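Long-range contacts in AAA ATPase, central region (Enterococcus faecium, PDB 2R9G), which is the C-terminal fragment of a MgsA-family AAA+ ATPase, probably serving subunit assembly in an enzyme thought to couple ATP hydrolysis to work on DNA: residues C50-Y58 against A69-A79; K122-L130 against Q160-K168. All coordinates share one frame; numbering follows the deposited sequence. Where two conformers were deposited one is given.

Contact 1 (C50-Y58 against A69-A79). With ACT (acetate ion), chain R.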
ATOM      1  N   CYS C  50     -11.825  -4.887  13.485  1.00 24.02           N
ATOM      2  CA  CYS C  50     -10.700  -4.920  12.573  1.00 22.74           C
ATOM      3  C   CYS C  50     -10.681  -6.198  11.749  1.00 27.18           C
ATOM      4  O   CYS C  50     -10.459  -6.148  10.535  1.00 20.67           O
ATOM      5  CB  CYS C  50      -9.393  -4.763  13.346  1.00 21.36           C
ATOM      6  SG  CYS C  50      -9.107  -3.103  13.955  1.00 28.08           S
ATOM      7  N   ARG C  51     -10.937  -7.326  12.415  1.00 26.76           N
ATOM      8  CA  ARG C  51     -10.969  -8.633  11.768  1.00 28.29           C
ATOM      9  C   ARG C  51     -12.083  -8.703  10.749  1.00 24.00           C
ATOM     10  O   ARG C  51     -11.844  -9.087   9.598  1.00 24.10           O
ATOM     11  CB  ARG C  51     -11.125  -9.754  12.792  1.00 29.31           C
ATOM     12  CG  ARG C  51      -9.813 -10.274  13.337  1.00 39.33           C
ATOM     13  CD  ARG C  51      -9.993 -11.604  14.061  1.00 46.30           C
ATOM     14  NE  ARG C  51     -10.913 -11.496  15.193  1.00 49.86           N
ATOM     15  CZ  ARG C  51     -10.567 -11.096  16.415  1.00 52.06           C
ATOM     16  NH1 ARG C  51      -9.309 -10.758  16.686  1.00 51.16           N
ATOM     17  NH2 ARG C  51     -11.481 -11.034  17.372  1.00 49.38           N
ATOM     18  N   ARG C  52     -13.286  -8.305  11.163  1.00 21.56           N
ATOM     19  CA  ARG C  52     -14.426  -8.282  10.266  0.50 23.05           C
ATOM     20  C   ARG C  52     -14.247  -7.349   9.077  1.00 25.19           C
ATOM     21  O   ARG C  52     -14.621  -7.693   7.957  1.00 28.07           O
ATOM     22  CB  ARG C  52     -15.707  -7.966  11.029  0.50 25.12           C
ATOM     23  CG  ARG C  52     -16.588  -9.182  11.229  0.50 23.77           C
ATOM     24  CD  ARG C  52     -16.218 -10.023  12.451  0.50 24.56           C
ATOM     25  NE  ARG C  52     -14.973 -10.778  12.319  0.50 20.98           N
ATOM     26  CZ  ARG C  52     -14.803 -11.878  11.585  0.50 20.13           C
ATOM     27  NH1 ARG C  52     -15.794 -12.393  10.871  0.50 23.78           N
ATOM     28  NH2 ARG C  52     -13.619 -12.473  11.572  0.50 28.39           N
ATOM     29  N   LEU C  53     -13.647  -6.182   9.312  1.00 24.99           N
ATOM     30  CA  LEU C  53     -13.381  -5.235   8.222  1.00 28.05           C
ATOM     31  C   LEU C  53     -12.447  -5.791   7.141  1.00 27.50           C
ATOM     32  O   LEU C  53     -12.696  -5.579   5.961  1.00 23.90           O
ATOM     33  CB  LEU C  53     -12.858  -3.897   8.754  1.00 30.31           C
ATOM     34  CG  LEU C  53     -13.310  -2.651   7.984  1.00 36.26           C
ATOM     35  CD1 LEU C  53     -14.692  -2.832   7.375  1.00 26.76           C
ATOM     36  CD2 LEU C  53     -13.331  -1.477   8.915  1.00 35.28           C
ATOM     37  N   MET C  54     -11.391  -6.507   7.543  1.00 24.18           N
ATOM     38  CA  MET C  54     -10.494  -7.164   6.581  1.00 23.54           C
ATOM     39  C   MET C  54     -11.191  -8.275   5.784  1.00 24.36           C
ATOM     40  O   MET C  54     -10.945  -8.410   4.590  1.00 22.01           O
ATOM     41  CB  MET C  54      -9.213  -7.700   7.253  1.00 22.47           C
ATOM     42  CG  MET C  54      -8.239  -6.608   7.714  1.00 25.55           C
ATOM     43  SD  MET C  54      -6.731  -7.180   8.515  1.00 10.33           S
ATOM     44  CE  MET C  54      -7.337  -7.883  10.038  1.00 15.40           C
ATOM     45  N   VAL C  55     -12.062  -9.045   6.444  1.00 23.99           N
ATOM     46  CA  VAL C  55     -12.875 -10.070   5.775  1.00 25.17           C
ATOM     47  C   VAL C  55     -13.776  -9.442   4.713  1.00 27.89           C
ATOM     48  O   VAL C  55     -13.796  -9.908   3.574  1.00 29.10           O
ATOM     49  CB  VAL C  55     -13.742 -10.907   6.767  1.00 26.30           C
ATOM     50  CG1 VAL C  55     -14.762 -11.787   6.016  1.00 21.04           C
ATOM     51  CG2 VAL C  55     -12.864 -11.777   7.628  1.00 24.13           C
ATOM     52  N   ILE C  56     -14.483  -8.376   5.086  1.00 26.49           N
ATOM     53  CA  ILE C  56     -15.433  -7.704   4.185  1.00 27.77           C
ATOM     54  C   ILE C  56     -14.737  -7.188   2.920  1.00 27.59           C
ATOM     55  O   ILE C  56     -15.164  -7.502   1.811  1.00 32.04           O
ATOM     56  CB  ILE C  56     -16.207  -6.554   4.891  1.00 22.41           C
ATOM     57  CG1 ILE C  56     -17.093  -7.100   6.016  1.00 21.45           C
ATOM     58  CG2 ILE C  56     -17.077  -5.813   3.897  1.00 20.95           C
ATOM     59  CD1 ILE C  56     -17.417  -6.067   7.089  1.00 22.89           C
ATOM     60  N   GLY C  57     -13.642  -6.447   3.102  1.00 28.04           N
ATOM     61  CA  GLY C  57     -12.898  -5.862   1.991  1.00 24.21           C
ATOM     62  C   GLY C  57     -12.415  -6.898   0.999  1.00 22.69           C
ATOM     63  O   GLY C  57     -12.493  -6.699  -0.211  1.00 24.21           O
ATOM     64  N   TYR C  58     -11.940  -8.022   1.516  1.00 21.51           N
ATOM     65  CA  TYR C  58     -11.441  -9.087   0.671  1.00 19.32           C
ATOM     66  C   TYR C  58     -12.514 -10.042   0.149  1.00 15.67           C
ATOM     67  O   TYR C  58     -12.327 -10.665  -0.893  1.00 20.83           O
ATOM     68  CB  TYR C  58     -10.359  -9.876   1.385  1.00 17.79           C
ATOM     69  CG  TYR C  58      -9.015  -9.179   1.479  1.00 25.32           C
ATOM     70  CD1 TYR C  58      -8.212  -8.998   0.353  1.00 26.59           C
ATOM     71  CD2 TYR C  58      -8.524  -8.745   2.707  1.00 26.41           C
ATOM     72  CE1 TYR C  58      -6.962  -8.381   0.455  1.00 27.59           C
ATOM     73  CE2 TYR C  58      -7.289  -8.121   2.816  1.00 24.75           C
ATOM     74  CZ  TYR C  58      -6.518  -7.938   1.692  1.00 20.15           C
ATOM     75  OH  TYR C  58      -5.289  -7.336   1.820  1.00 24.53           O
ATOM     76  N   ALA C  69      -9.066  -2.872  -0.832  1.00 19.98           N
ATOM     77  CA  ALA C  69      -9.076  -4.064   0.004  1.00 23.99           C
ATOM     78  C   ALA C  69      -7.755  -4.136   0.760  1.00 26.36           C
ATOM     79  O   ALA C  69      -7.736  -4.469   1.952  1.00 26.28           O
ATOM     80  CB  ALA C  69      -9.303  -5.338  -0.840  1.00 23.15           C
ATOM     81  N   ALA C  70      -6.663  -3.802   0.068  1.00 19.65           N
ATOM     82  CA  ALA C  70      -5.342  -3.741   0.693  1.00 23.18           C
ATOM     83  C   ALA C  70      -5.254  -2.635   1.746  1.00 24.94           C
ATOM     84  O   ALA C  70      -4.585  -2.810   2.766  1.00 23.28           O
ATOM     85  CB  ALA C  70      -4.260  -3.560  -0.354  1.00 22.19           C
ATOM     86  N   ARG C  71      -5.938  -1.513   1.494  1.00 21.44           N
ATOM     87  CA  ARG C  71      -5.932  -0.351   2.403  1.00 26.07           C
ATOM     88  C   ARG C  71      -6.617  -0.578   3.757  1.00 25.74           C
ATOM     89  O   ARG C  71      -6.428   0.218   4.681  1.00 25.17           O
ATOM     90  CB  ARG C  71      -6.538   0.880   1.719  1.00 21.53           C
ATOM     91  CG  ARG C  71      -5.600   1.555   0.734  1.00 23.04           C
ATOM     92  CD  ARG C  71      -6.038   2.972   0.402  1.00 22.69           C
ATOM     93  NE  ARG C  71      -7.349   3.028  -0.244  1.00 22.71           N
ATOM     94  CZ  ARG C  71      -7.543   2.927  -1.555  1.00 26.71           C
ATOM     95  NH1 ARG C  71      -6.514   2.745  -2.367  1.00 25.75           N
ATOM     96  NH2 ARG C  71      -8.768   3.002  -2.055  1.00 20.42           N
ATOM     97  N   THR C  72      -7.422  -1.640   3.854  1.00 23.92           N
ATOM     98  CA  THR C  72      -8.094  -2.014   5.089  0.50 23.70           C
ATOM     99  C   THR C  72      -7.060  -2.511   6.100  1.00 23.17           C
ATOM    100  O   THR C  72      -7.191  -2.291   7.298  1.00 27.46           O
ATOM    101  CB  THR C  72      -9.156  -3.105   4.824  0.50 25.42           C
ATOM    102  OG1 THR C  72      -9.984  -2.713   3.720  0.50 22.69           O
ATOM    103  CG2 THR C  72     -10.031  -3.339   6.046  0.50 17.38           C
ATOM    104  N   VAL C  73      -6.033  -3.181   5.593  1.00 21.45           N
ATOM    105  CA  VAL C  73      -4.945  -3.675   6.424  1.00 23.31           C
ATOM    106  C   VAL C  73      -4.141  -2.494   6.990  1.00 22.36           C
ATOM    107  O   VAL C  73      -3.818  -2.486   8.169  1.00 21.74           O
ATOM    108  CB  VAL C  73      -4.063  -4.664   5.640  1.00 26.25           C
ATOM    109  CG1 VAL C  73      -2.945  -5.217   6.517  1.00 18.96           C
ATOM    110  CG2 VAL C  73      -4.931  -5.796   5.078  1.00 21.31           C
ATOM    111  N   ASN C  74      -3.868  -1.484   6.161  1.00 22.32           N
ATOM    112  CA  ASN C  74      -3.236  -0.250   6.640  1.00 23.82           C
ATOM    113  C   ASN C  74      -4.041   0.369   7.779  1.00 20.86           C
ATOM    114  O   ASN C  74      -3.495   0.637   8.851  1.00 22.05           O
ATOM    115  CB  ASN C  74      -3.043   0.772   5.501  1.00 21.70           C
ATOM    116  CG  ASN C  74      -2.082   0.287   4.428  1.00 27.51           C
ATOM    117  OD1 ASN C  74      -2.362  -0.681   3.715  1.00 30.48           O
ATOM    118  ND2 ASN C  74      -0.945   0.966   4.300  1.00 19.86           N
ATOM    119  N   ALA C  75      -5.347   0.537   7.550  1.00 23.49           N
ATOM    120  CA  ALA C  75      -6.270   1.122   8.527  1.00 22.64           C
ATOM    121  C   ALA C  75      -6.321   0.346   9.842  1.00 21.67           C
ATOM    122  O   ALA C  75      -6.383   0.949  10.902  1.00 23.89           O
ATOM    123  CB  ALA C  75      -7.659   1.250   7.935  1.00 22.13           C
ATOM    124  N   VAL C  76      -6.271  -0.981   9.752  1.00 21.71           N
ATOM    125  CA  VAL C  76      -6.281  -1.873  10.910  1.00 20.13           C
ATOM    126  C   VAL C  76      -5.002  -1.727  11.731  1.00 23.32           C
ATOM    127  O   VAL C  76      -5.057  -1.697  12.964  1.00 29.02           O
ATOM    128  CB  VAL C  76      -6.540  -3.347  10.477  1.00 17.04           C
ATOM    129  CG1 VAL C  76      -6.118  -4.366  11.566  1.00 16.12           C
ATOM    130  CG2 VAL C  76      -8.012  -3.523  10.109  1.00 16.55           C
ATOM    131  N   LEU C  77      -3.865  -1.597  11.046  1.00 23.70           N
ATOM    132  CA  LEU C  77      -2.583  -1.387  11.721  1.00 26.68           C
ATOM    133  C   LEU C  77      -2.564  -0.036  12.410  1.00 26.32           C
ATOM    134  O   LEU C  77      -1.991   0.102  13.489  1.00 24.83           O
ATOM    135  CB  LEU C  77      -1.397  -1.513  10.757  1.00 29.48           C
ATOM    136  CG  LEU C  77      -1.087  -2.883  10.141  1.00 29.77           C
ATOM    137  CD1 LEU C  77       0.023  -2.766   9.115  1.00 27.43           C
ATOM    138  CD2 LEU C  77      -0.737  -3.924  11.198  1.00 25.83           C
ATOM    139  N   ALA C  78      -3.211   0.946  11.787  1.00 25.12           N
ATOM    140  CA  ALA C  78      -3.411   2.263  12.391  1.00 24.14           C
ATOM    141  C   ALA C  78      -4.288   2.166  13.655  1.00 22.50           C
ATOM    142  O   ALA C  78      -3.959   2.750  14.677  1.00 24.97           O
ATOM    143  CB  ALA C  78      -4.028   3.237  11.364  1.00 21.42           C
ATOM    144  N   ALA C  79      -5.380   1.401  13.570  1.00 25.93           N
ATOM    145  CA  ALA C  79      -6.312   1.153  14.687  1.00 24.08           C
ATOM    146  C   ALA C  79      -5.690   0.476  15.913  1.00 24.13           C
ATOM    147  O   ALA C  79      -5.935   0.904  17.044  1.00 25.47           O
ATOM    148  CB  ALA C  79      -7.521   0.345  14.195  1.00 26.20           C
TER
HETATM  149  C   ACT R   1     -14.624 -11.712  15.741  1.00 48.67           C
HETATM  150  O   ACT R   1     -13.803 -12.110  16.595  1.00 44.52           O
HETATM  151  OXT ACT R   1     -14.120 -11.246  14.705  1.00 50.48           O
HETATM  152  CH3 ACT R   1     -16.112 -11.782  15.934  1.00 50.97           C
HETATM  153  O   HOH W   1      -9.807  -5.861   3.052  1.00 46.60           O
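Val76 pushes its two methyls against Cys50 and Met54, and from this point two antiparallel helices pack along each other as a helical hairpin. The valine's CG2 lies 3.7 Å from Cys50 CB and touches Met54 CG, while its CG1 reaches the Met54 methyl CE. That methyl is brought round by the bend at the end of the methionine chain (chi3 -67°); SD lies beside Val73 CG2. One turn earlier in the same helix as Val76, Thr72 in the conformer described turns its methyl to the facing helix: with CG2 anti to the backbone N, this carbon sits 3.5 Å from Leu53 O and also meets the leucine's CG. At the far end Gly57, with no side chain, lets the backbones close in to a CA-CA distance of 4.7 Å from Ala69. The ring of Tyr58 covers the alanine, whose CB lies over one face, whereas Val73 CG2 meets the ring's edge and comes within 3.6 Å of the Tyr58 OH.

The segment axes approach to 8.5 Å at 169°, and no direct hydrogen bond joins them. A water between the helices spans the gap instead, donating to Met54 O and, at 2.7 Å, to Ala69 O; in the same conformer its link to Thr72 OG1 is weak, and that hydroxyl also bonds to Ala68 O. Outside this layer, Leu53 continues into helices 14-26 and 88-100. Asn74 of a neighbouring subunit donates a weak hydrogen bond to Ala70 O. An acetate, probably from the crystallisation liquor, hydrogen-bonds to Arg51 NE and NH2 and also lies beside Arg52. Small and branched apolar groups thus hold the hairpin by shape, and the water gives two helix carbonyls an additional donor.

Contact 2 (K122-L130 against Q160-K168); sequences KAGDVPDHL and QQYLPDKLK
His129 and Leu130, which have the most surface buried here, reach together to the backbone of Gln161 and Tyr162. The imidazole donates from NE2 to Gln161 O over 2.8 Å. The bond is fairly straight at 155°, and the acceptor lies near the ring plane while the donor lies in the carbonyl plane, so ring and peptide meet edge-on. The ring is delivered by a first torsion of 64°, which places CG between the backbone N and the carbonyl carbon. Gln160 comes from the opposite direction with its amide turned only 12° from the imidazole plane; its OE1 is 3.5 Å from His129 CD2, and its NE2 is engaged by Gln148 O. Leu130 crosses Tyr162 at about a right angle, setting CD2 3.7 Å from Tyr162 CD1 and pressing CD1 against the tyrosine's carbonyl oxygen. That same oxygen accepts a hydrogen bond from Tyr36 of a neighbouring subunit.

Neither segment is a strand: two irregular loop segments, both between helices 106-119 and 180-195, run antiparallel alongside each other, without strand bonds, in the MgsA C-terminal region. Each contains one tight turn closed by a backbone bond, from Leu130 N to Pro127 O and from Leu167 N to Pro164 O.

Pro164, third in buried surface, fills the middle of the interface. Its CB lies 3.3 Å from Asp125 O and 3.9 Å from Gly124 CA, and its CA backs onto Pro127 CG. Beyond it Leu167 spreads CD2 against Lys122 O and CD1 against Ala123 CA. Gln161, having lent its carbonyl to the histidine, runs its side chain forward along its own segment, where NE2 donates an almost linear bond of 2.9 Å to Asp165 OD1.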
ATOM      1  N   LYS C 122     -12.463 -35.239  -5.995  1.00 73.53           N
ATOM      2  CA  LYS C 122     -12.320 -35.109  -7.451  1.00 73.98           C
ATOM      3  C   LYS C 122     -10.934 -34.588  -7.841  1.00 73.82           C
ATOM      4  O   LYS C 122     -10.663 -34.342  -9.018  1.00 74.74           O
ATOM      5  CB  LYS C 122     -13.410 -34.197  -8.028  1.00 73.87           C
ATOM      6  CG  LYS C 122     -14.828 -34.708  -7.836  1.00 76.92           C
ATOM      7  CD  LYS C 122     -15.847 -33.616  -8.122  1.00 80.46           C
ATOM      8  CE  LYS C 122     -17.264 -34.154  -8.029  1.00 83.37           C
ATOM      9  NZ  LYS C 122     -18.277 -33.079  -8.234  1.00 84.71           N
ATOM     10  N   ALA C 123     -10.065 -34.428  -6.845  1.00 74.37           N
ATOM     11  CA  ALA C 123      -8.701 -33.964  -7.059  1.00 75.60           C
ATOM     12  C   ALA C 123      -7.849 -35.055  -7.697  1.00 76.08           C
ATOM     13  O   ALA C 123      -8.087 -36.244  -7.479  1.00 79.04           O
ATOM     14  CB  ALA C 123      -8.079 -33.515  -5.737  1.00 77.12           C
ATOM     15  N   GLY C 124      -6.869 -34.638  -8.494  1.00 73.30           N
ATOM     16  CA  GLY C 124      -5.887 -35.555  -9.057  1.00 70.10           C
ATOM     17  C   GLY C 124      -4.541 -35.364  -8.388  1.00 67.30           C
ATOM     18  O   GLY C 124      -4.445 -34.722  -7.339  1.00 68.49           O
ATOM     19  N   ASP C 125      -3.502 -35.932  -8.993  1.00 63.17           N
ATOM     20  CA  ASP C 125      -2.130 -35.734  -8.531  1.00 58.58           C
ATOM     21  C   ASP C 125      -1.479 -34.567  -9.264  1.00 52.84           C
ATOM     22  O   ASP C 125      -1.932 -34.176 -10.341  1.00 50.11           O
ATOM     23  CB  ASP C 125      -1.301 -37.006  -8.727  1.00 59.97           C
ATOM     24  CG  ASP C 125      -1.490 -38.007  -7.603  1.00 65.17           C
ATOM     25  OD1 ASP C 125      -1.885 -37.599  -6.488  1.00 69.31           O
ATOM     26  OD2 ASP C 125      -1.236 -39.206  -7.833  1.00 69.98           O
ATOM     27  N   VAL C 126      -0.434 -34.012  -8.653  1.00 46.37           N
ATOM     28  CA  VAL C 126       0.407 -32.992  -9.272  1.00 45.05           C
ATOM     29  C   VAL C 126       1.096 -33.623 -10.490  1.00 44.01           C
ATOM     30  O   VAL C 126       1.823 -34.609 -10.334  1.00 43.03           O
ATOM     31  CB  VAL C 126       1.487 -32.462  -8.272  1.00 43.39           C
ATOM     32  CG1 VAL C 126       2.448 -31.503  -8.956  1.00 40.98           C
ATOM     33  CG2 VAL C 126       0.846 -31.791  -7.066  1.00 40.80           C
ATOM     34  N   PRO C 127       0.841 -33.080 -11.703  1.00 45.09           N
ATOM     35  CA  PRO C 127       1.502 -33.557 -12.921  1.00 46.29           C
ATOM     36  C   PRO C 127       3.018 -33.526 -12.770  1.00 49.78           C
ATOM     37  O   PRO C 127       3.562 -32.581 -12.190  1.00 53.74           O
ATOM     38  CB  PRO C 127       1.044 -32.553 -13.980  1.00 42.95           C
ATOM     39  CG  PRO C 127      -0.267 -32.073 -13.489  1.00 44.00           C
ATOM     40  CD  PRO C 127      -0.108 -31.991 -12.003  1.00 43.08           C
ATOM     41  N   ASP C 128       3.681 -34.558 -13.287  1.00 50.71           N
ATOM     42  CA  ASP C 128       5.102 -34.813 -13.024  1.00 48.46           C
ATOM     43  C   ASP C 128       6.041 -33.659 -13.365  1.00 44.24           C
ATOM     44  O   ASP C 128       7.055 -33.462 -12.690  1.00 41.01           O
ATOM     45  CB  ASP C 128       5.543 -36.106 -13.719  1.00 52.05           C
ATOM     46  CG  ASP C 128       4.904 -37.340 -13.103  1.00 60.60           C
ATOM     47  OD1 ASP C 128       5.298 -37.722 -11.980  1.00 64.86           O
ATOM     48  OD2 ASP C 128       4.000 -37.925 -13.736  1.00 66.37           O
ATOM     49  N   HIS C 129       5.686 -32.883 -14.387  1.00 41.28           N
ATOM     50  CA  HIS C 129       6.479 -31.718 -14.783  1.00 43.74           C
ATOM     51  C   HIS C 129       6.304 -30.505 -13.853  1.00 43.66           C
ATOM     52  O   HIS C 129       7.039 -29.525 -13.977  1.00 44.53           O
ATOM     53  CB  HIS C 129       6.194 -31.329 -16.235  1.00 40.38           C
ATOM     54  CG  HIS C 129       4.789 -30.880 -16.476  1.00 43.04           C
ATOM     55  ND1 HIS C 129       3.744 -31.762 -16.647  1.00 43.34           N
ATOM     56  CD2 HIS C 129       4.258 -29.639 -16.586  1.00 41.92           C
ATOM     57  CE1 HIS C 129       2.629 -31.084 -16.853  1.00 38.02           C
ATOM     58  NE2 HIS C 129       2.913 -29.794 -16.818  1.00 36.78           N
ATOM     59  N   LEU C 130       5.343 -30.577 -12.930  1.00 40.14           N
ATOM     60  CA  LEU C 130       5.120 -29.502 -11.961  1.00 41.92           C
ATOM     61  C   LEU C 130       5.742 -29.784 -10.601  1.00 43.21           C
ATOM     62  O   LEU C 130       5.740 -28.911  -9.724  1.00 44.35           O
ATOM     63  CB  LEU C 130       3.632 -29.213 -11.786  1.00 40.27           C
ATOM     64  CG  LEU C 130       2.831 -28.716 -12.982  1.00 38.71           C
ATOM     65  CD1 LEU C 130       1.459 -28.370 -12.498  1.00 39.96           C
ATOM     66  CD2 LEU C 130       3.481 -27.518 -13.678  1.00 43.80           C
ATOM     67  N   GLN C 160       0.826 -24.521 -21.452  1.00 36.28           N
ATOM     68  CA  GLN C 160       1.286 -25.615 -20.603  1.00 35.37           C
ATOM     69  C   GLN C 160       0.137 -26.065 -19.702  1.00 36.27           C
ATOM     70  O   GLN C 160      -0.691 -25.247 -19.289  1.00 37.37           O
ATOM     71  CB  GLN C 160       2.485 -25.154 -19.762  1.00 33.85           C
ATOM     72  CG  GLN C 160       3.183 -26.248 -18.956  1.00 32.46           C
ATOM     73  CD  GLN C 160       4.533 -25.827 -18.417  1.00 36.42           C
ATOM     74  OE1 GLN C 160       5.362 -26.669 -18.056  1.00 39.04           O
ATOM     75  NE2 GLN C 160       4.770 -24.521 -18.366  1.00 35.44           N
ATOM     76  N   GLN C 161       0.084 -27.363 -19.415  1.00 36.20           N
ATOM     77  CA  GLN C 161      -0.912 -27.923 -18.503  1.00 37.46           C
ATOM     78  C   GLN C 161      -0.463 -27.743 -17.057  1.00 34.20           C
ATOM     79  O   GLN C 161       0.624 -28.181 -16.679  1.00 31.41           O
ATOM     80  CB  GLN C 161      -1.144 -29.409 -18.803  1.00 39.95           C
ATOM     81  CG  GLN C 161      -2.347 -30.023 -18.080  1.00 47.56           C
ATOM     82  CD  GLN C 161      -2.136 -31.490 -17.709  1.00 59.63           C
ATOM     83  OE1 GLN C 161      -1.029 -32.020 -17.810  1.00 66.48           O
ATOM     84  NE2 GLN C 161      -3.203 -32.148 -17.267  1.00 63.07           N
ATOM     85  N   TYR C 162      -1.304 -27.094 -16.257  1.00 33.07           N
ATOM     86  CA  TYR C 162      -1.039 -26.917 -14.825  1.00 31.22           C
ATOM     87  C   TYR C 162      -2.067 -27.648 -13.953  1.00 31.89           C
ATOM     88  O   TYR C 162      -1.747 -28.113 -12.858  1.00 31.54           O
ATOM     89  CB  TYR C 162      -0.981 -25.430 -14.446  1.00 27.40           C
ATOM     90  CG  TYR C 162       0.085 -24.631 -15.153  1.00 30.05           C
ATOM     91  CD1 TYR C 162       1.413 -24.686 -14.737  1.00 29.29           C
ATOM     92  CD2 TYR C 162      -0.235 -23.814 -16.239  1.00 25.75           C
ATOM     93  CE1 TYR C 162       2.393 -23.961 -15.385  1.00 25.91           C
ATOM     94  CE2 TYR C 162       0.741 -23.075 -16.896  1.00 24.21           C
ATOM     95  CZ  TYR C 162       2.051 -23.157 -16.465  1.00 26.25           C
ATOM     96  OH  TYR C 162       3.025 -22.432 -17.107  1.00 21.05           O
ATOM     97  N   LEU C 163      -3.302 -27.732 -14.437  1.00 31.70           N
ATOM     98  CA  LEU C 163      -4.338 -28.511 -13.766  1.00 36.24           C
ATOM     99  C   LEU C 163      -4.024 -30.006 -13.851  1.00 38.77           C
ATOM    100  O   LEU C 163      -3.579 -30.482 -14.904  1.00 41.07           O
ATOM    101  CB  LEU C 163      -5.706 -28.231 -14.394  1.00 34.33           C
ATOM    102  CG  LEU C 163      -6.467 -26.971 -13.977  1.00 31.08           C
ATOM    103  CD1 LEU C 163      -7.498 -26.632 -15.052  1.00 25.80           C
ATOM    104  CD2 LEU C 163      -7.131 -27.154 -12.608  1.00 18.61           C
ATOM    105  N   PRO C 164      -4.249 -30.747 -12.745  1.00 40.05           N
ATOM    106  CA  PRO C 164      -4.148 -32.216 -12.732  1.00 43.02           C
ATOM    107  C   PRO C 164      -5.062 -32.859 -13.774  1.00 42.24           C
ATOM    108  O   PRO C 164      -6.072 -32.264 -14.154  1.00 41.71           O
ATOM    109  CB  PRO C 164      -4.633 -32.587 -11.331  1.00 42.80           C
ATOM    110  CG  PRO C 164      -4.365 -31.381 -10.516  1.00 40.82           C
ATOM    111  CD  PRO C 164      -4.616 -30.219 -11.418  1.00 37.19           C
ATOM    112  N   ASP C 165      -4.701 -34.061 -14.220  1.00 49.16           N
ATOM    113  CA  ASP C 165      -5.415 -34.757 -15.301  1.00 54.06           C
ATOM    114  C   ASP C 165      -6.913 -34.914 -15.046  1.00 52.89           C
ATOM    115  O   ASP C 165      -7.716 -34.695 -15.947  1.00 53.23           O
ATOM    116  CB  ASP C 165      -4.771 -36.122 -15.593  1.00 58.53           C
ATOM    117  CG  ASP C 165      -3.441 -36.008 -16.347  1.00 65.93           C
ATOM    118  OD1 ASP C 165      -2.871 -34.897 -16.445  1.00 67.26           O
ATOM    119  OD2 ASP C 165      -2.964 -37.051 -16.845  1.00 73.70           O
ATOM    120  N   LYS C 166      -7.279 -35.254 -13.809  1.00 53.85           N
ATOM    121  CA  LYS C 166      -8.685 -35.379 -13.403  1.00 58.19           C
ATOM    122  C   LYS C 166      -9.481 -34.068 -13.466  1.00 56.40           C
ATOM    123  O   LYS C 166     -10.709 -34.091 -13.588  1.00 56.12           O
ATOM    124  CB  LYS C 166      -8.791 -35.975 -11.992  1.00 59.42           C
ATOM    125  CG  LYS C 166      -8.616 -37.488 -11.923  1.00 62.74           C
ATOM    126  CD  LYS C 166      -9.030 -38.022 -10.556  1.00 65.06           C
ATOM    127  CE  LYS C 166      -8.758 -39.518 -10.429  1.00 71.63           C
ATOM    128  NZ  LYS C 166      -9.079 -40.031  -9.065  1.00 71.09           N
ATOM    129  N   LEU C 167      -8.781 -32.938 -13.392  1.00 55.23           N
ATOM    130  CA  LEU C 167      -9.424 -31.625 -13.332  1.00 52.93           C
ATOM    131  C   LEU C 167      -9.098 -30.726 -14.518  1.00 54.28           C
ATOM    132  O   LEU C 167      -9.183 -29.506 -14.398  1.00 57.91           O
ATOM    133  CB  LEU C 167      -9.038 -30.903 -12.034  1.00 48.15           C
ATOM    134  CG  LEU C 167      -9.479 -31.528 -10.711  1.00 45.30           C
ATOM    135  CD1 LEU C 167      -8.608 -31.033  -9.577  1.00 39.94           C
ATOM    136  CD2 LEU C 167     -10.948 -31.244 -10.436  1.00 45.63           C
ATOM    137  N   LYS C 168      -8.747 -31.315 -15.662  1.00 54.82           N
ATOM    138  CA  LYS C 168      -8.283 -30.538 -16.826  1.00 56.62           C
ATOM    139  C   LYS C 168      -9.364 -29.655 -17.463  1.00 55.57           C
ATOM    140  O   LYS C 168      -9.052 -28.733 -18.218  1.00 54.53           O
ATOM    141  CB  LYS C 168      -7.611 -31.443 -17.881  1.00 58.31           C
ATOM    142  CG  LYS C 168      -8.538 -32.089 -18.936  1.00 66.49           C
ATOM    143  CD  LYS C 168      -9.279 -33.315 -18.401  1.00 73.77           C
ATOM    144  CE  LYS C 168      -9.325 -34.456 -19.417  1.00 76.67           C
ATOM    145  NZ  LYS C 168     -10.276 -34.210 -20.532  1.00 77.91           N
TER

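In the fold
The two contacts follow one another along the chain: contact 1 closes within helices 46-61 and 66-82 before contact 2 opens in the loops after helix 106-119. Their centres are 35 Å apart on opposite sides of the chain's centre, and the nearest atoms stay about 21 Å from each other, so neither braces the other directly. Helices 88-100 and 106-119 lie between them in sequence; the first packs on contact 1 and the second on contact 2. Both belong to one family region, yet one is a buried helical hairpin and the other a partly buried pairing of loops. Each also touches the second subunit, so both regions lie at interfaces of the four-chain assembly.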